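Local structure of Serpin48 (Tenebrio molitor, 3OZQ) at residues E142-K147 against A168-A173. The protein is a highly specific serpin of insect innate immunity that inhibits the serine protease SPE. Numbering follows the deposited sequence.
Sequences EQTQHK and ALYFNA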
ATOM      1  N   GLU A 142      14.640  12.871   1.622  1.00 41.97           N
ATOM      2  CA  GLU A 142      14.497  14.015   0.724  1.00 45.20           C
ATOM      3  C   GLU A 142      13.248  13.884  -0.158  1.00 48.22           C
ATOM      4  O   GLU A 142      12.566  14.867  -0.432  1.00 50.22           O
ATOM      5  CB  GLU A 142      15.734  14.185  -0.155  1.00 48.48           C
ATOM      6  CG  GLU A 142      15.420  14.590  -1.594  1.00 55.21           C
ATOM      7  CD  GLU A 142      16.242  13.812  -2.633  1.00 59.51           C
ATOM      8  OE1 GLU A 142      17.484  13.690  -2.471  1.00 58.59           O
ATOM      9  OE2 GLU A 142      15.641  13.317  -3.615  1.00 60.95           O
ATOM     10  N   GLN A 143      12.958  12.663  -0.593  1.00 43.35           N
ATOM     11  CA  GLN A 143      11.862  12.413  -1.530  1.00 49.22           C
ATOM     12  C   GLN A 143      10.492  12.293  -0.859  1.00 46.75           C
ATOM     13  O   GLN A 143       9.467  12.300  -1.536  1.00 47.25           O
ATOM     14  CB  GLN A 143      12.138  11.146  -2.344  1.00 45.89           C
ATOM     15  CG  GLN A 143      13.159  11.326  -3.442  1.00 50.59           C
ATOM     16  CD  GLN A 143      12.667  12.271  -4.512  1.00 57.84           C
ATOM     17  OE1 GLN A 143      11.744  11.948  -5.267  1.00 62.94           O
ATOM     18  NE2 GLN A 143      13.261  13.457  -4.573  1.00 60.39           N
ATOM     19  N   THR A 144      10.476  12.167   0.463  1.00 47.17           N
ATOM     20  CA  THR A 144       9.212  12.104   1.199  1.00 44.06           C
ATOM     21  C   THR A 144       9.087  13.228   2.217  1.00 47.55           C
ATOM     22  O   THR A 144       8.452  13.050   3.248  1.00 48.16           O
ATOM     23  CB  THR A 144       9.050  10.777   1.968  1.00 43.72           C
ATOM     24  OG1 THR A 144      10.181  10.573   2.826  1.00 44.62           O
ATOM     25  CG2 THR A 144       8.901   9.599   1.019  1.00 39.45           C
ATOM     26  N   GLN A 145       9.683  14.380   1.916  1.00 49.83           N
ATOM     27  CA  GLN A 145       9.734  15.514   2.839  1.00 49.58           C
ATOM     28  C   GLN A 145      10.035  15.099   4.278  1.00 51.20           C
ATOM     29  O   GLN A 145       9.387  15.560   5.221  1.00 54.65           O
ATOM     30  CB  GLN A 145       8.457  16.373   2.773  1.00 54.93           C
ATOM     31  CG  GLN A 145       7.249  15.727   2.089  1.00 56.01           C
ATOM     32  CD  GLN A 145       7.505  15.404   0.629  1.00 56.09           C
ATOM     33  OE1 GLN A 145       7.033  14.389   0.108  1.00 55.54           O
ATOM     34  NE2 GLN A 145       8.263  16.264  -0.037  1.00 58.57           N
ATOM     35  N   HIS A 146      11.022  14.223   4.430  1.00 50.72           N
ATOM     36  CA  HIS A 146      11.494  13.763   5.740  1.00 50.18           C
ATOM     37  C   HIS A 146      10.449  13.049   6.593  1.00 50.05           C
ATOM     38  O   HIS A 146      10.687  12.792   7.774  1.00 47.85           O
ATOM     39  CB  HIS A 146      12.155  14.910   6.518  1.00 51.24           C
ATOM     40  CG  HIS A 146      13.345  15.492   5.818  1.00 53.07           C
ATOM     41  ND1 HIS A 146      14.644  15.211   6.192  1.00 57.64           N
ATOM     42  CD2 HIS A 146      13.434  16.322   4.750  1.00 53.82           C
ATOM     43  CE1 HIS A 146      15.480  15.852   5.395  1.00 56.85           C
ATOM     44  NE2 HIS A 146      14.772  16.529   4.507  1.00 60.85           N
ATOM     45  N   LYS A 147       9.318  12.702   5.977  1.00 43.70           N
ATOM     46  CA  LYS A 147       8.222  12.003   6.655  1.00 46.77           C
ATOM     47  C   LYS A 147       8.506  10.511   6.879  1.00 41.38           C
ATOM     48  O   LYS A 147       7.899   9.872   7.743  1.00 43.39           O
ATOM     49  CB  LYS A 147       6.926  12.132   5.847  1.00 48.88           C
ATOM     50  CG  LYS A 147       6.415  13.558   5.610  1.00 50.54           C
ATOM     51  CD  LYS A 147       5.930  14.224   6.887  1.00 58.99           C
ATOM     52  CE  LYS A 147       4.923  15.340   6.594  1.00 60.46           C
ATOM     53  NZ  LYS A 147       5.206  16.044   5.309  1.00 59.06           N
ATOM     54  N   ALA A 168       9.004   3.474  -0.551  1.00 33.37           N
ATOM     55  CA  ALA A 168       8.458   4.278   0.524  1.00 30.35           C
ATOM     56  C   ALA A 168       7.324   5.107  -0.038  1.00 35.13           C
ATOM     57  O   ALA A 168       7.451   5.674  -1.122  1.00 34.41           O
ATOM     58  CB  ALA A 168       9.498   5.186   1.081  1.00 32.57           C
ATOM     59  N   LEU A 169       6.223   5.185   0.696  1.00 31.35           N
ATOM     60  CA  LEU A 169       5.090   5.999   0.251  1.00 36.07           C
ATOM     61  C   LEU A 169       4.125   6.384   1.352  1.00 35.69           C
ATOM     62  O   LEU A 169       4.149   5.847   2.458  1.00 33.63           O
ATOM     63  CB  LEU A 169       4.297   5.348  -0.906  1.00 33.65           C
ATOM     64  CG  LEU A 169       3.883   3.866  -0.991  1.00 35.92           C
ATOM     65  CD1 LEU A 169       4.009   3.075   0.279  1.00 37.25           C
ATOM     66  CD2 LEU A 169       2.490   3.639  -1.640  1.00 27.92           C
ATOM     67  N   TYR A 170       3.264   7.330   1.009  1.00 37.72           N
ATOM     68  CA  TYR A 170       2.199   7.777   1.880  1.00 33.86           C
ATOM     69  C   TYR A 170       1.253   8.595   1.018  1.00 37.79           C
ATOM     70  O   TYR A 170       1.641   9.099  -0.039  1.00 34.92           O
ATOM     71  CB  TYR A 170       2.744   8.603   3.048  1.00 38.29           C
ATOM     72  CG  TYR A 170       3.245   9.978   2.671  1.00 42.52           C
ATOM     73  CD1 TYR A 170       2.397  11.079   2.710  1.00 41.89           C
ATOM     74  CD2 TYR A 170       4.569  10.180   2.286  1.00 41.61           C
ATOM     75  CE1 TYR A 170       2.850  12.344   2.375  1.00 43.22           C
ATOM     76  CE2 TYR A 170       5.033  11.444   1.943  1.00 43.36           C
ATOM     77  CZ  TYR A 170       4.165  12.524   1.992  1.00 47.60           C
ATOM     78  OH  TYR A 170       4.609  13.782   1.653  1.00 49.55           O
ATOM     79  N   PHE A 171       0.014   8.712   1.480  1.00 39.24           N
ATOM     80  CA  PHE A 171      -1.071   9.297   0.707  1.00 41.81           C
ATOM     81  C   PHE A 171      -1.558  10.558   1.403  1.00 45.13           C
ATOM     82  O   PHE A 171      -1.559  10.638   2.630  1.00 41.77           O
ATOM     83  CB  PHE A 171      -2.228   8.301   0.635  1.00 41.64           C
ATOM     84  CG  PHE A 171      -3.299   8.678  -0.350  1.00 43.23           C
ATOM     85  CD1 PHE A 171      -3.004   8.817  -1.695  1.00 45.23           C
ATOM     86  CD2 PHE A 171      -4.612   8.877   0.068  1.00 40.74           C
ATOM     87  CE1 PHE A 171      -4.002   9.152  -2.613  1.00 50.41           C
ATOM     88  CE2 PHE A 171      -5.608   9.210  -0.845  1.00 43.77           C
ATOM     89  CZ  PHE A 171      -5.303   9.340  -2.188  1.00 41.06           C
ATOM     90  N   ASN A 172      -1.974  11.538   0.611  1.00 44.34           N
ATOM     91  CA  ASN A 172      -2.531  12.769   1.146  1.00 44.32           C
ATOM     92  C   ASN A 172      -3.860  13.103   0.476  1.00 46.27           C
ATOM     93  O   ASN A 172      -3.916  13.276  -0.746  1.00 44.02           O
ATOM     94  CB  ASN A 172      -1.540  13.913   0.964  1.00 46.57           C
ATOM     95  CG  ASN A 172      -2.138  15.257   1.314  1.00 54.69           C
ATOM     96  OD1 ASN A 172      -2.054  15.712   2.461  1.00 58.13           O
ATOM     97  ND2 ASN A 172      -2.758  15.901   0.330  1.00 52.29           N
ATOM     98  N   ALA A 173      -4.929  13.174   1.273  1.00 46.25           N
ATOM     99  CA  ALA A 173      -6.264  13.448   0.751  1.00 44.44           C
ATOM    100  C   ALA A 173      -7.128  14.205   1.746  1.00 45.24           C
ATOM    101  O   ALA A 173      -6.841  14.238   2.947  1.00 48.23           O
ATOM    102  CB  ALA A 173      -6.968  12.158   0.320  1.00 39.52           C
TER
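Thr-144 meets Tyr-170 where the chain leaving helix 129-143 turns over strand 163-174; the closest CA atoms, those of Thr-144 and Leu-169, are 7.4 Å apart. A type I' turn from Thr-144 to Lys-147, with Gln-145 and His-146 at its corners, is closed by Lys-147 N bonding to Thr-144 O at 2.9 Å. From the strand, Ala-168 and Tyr-170 point toward this turn, whereas Leu-169 points away. Tyr-170 supplies most of the strand's share of the contact. Its CG sits between the backbone N and the carbonyl carbon (chi1 72°); the ring extends to the turn with OH nearest it. Tyr-170 OH donates a hydrogen bond to Gln-145 OE1 at 2.9 Å. It approaches well to the side of the carbonyl, at a C=O...donor angle of 105°, and the amide plane is turned 68° from the ring. Gln-145 CG lies 3.3 Å from Tyr-170 OH, and the bend at chi2 carries CD round so that OE1 meets it. Lower on the ring, CE2 lies 4.1 Å from Thr-144 CB, while Thr-144 CG2 just reaches Ala-168 CB at 4.5 Å. Thr-144 OG1 turns to the helix end, bonding to Val-140 O. His-92, stacked on the Tyr-170 ring, and Phe-318 belong to the strands that flank 163-174 in the central serpin sheet. An alanine in place of Tyr-170 would probably leave Gln-145 OE1 without this donor and open a gap beneath the turn. So the turn following helix 129-143 joins the strand by packing Thr-144 and Lys-147 CG on the ring, while exposed Gln-145 satisfies the buried residue's hydroxyl.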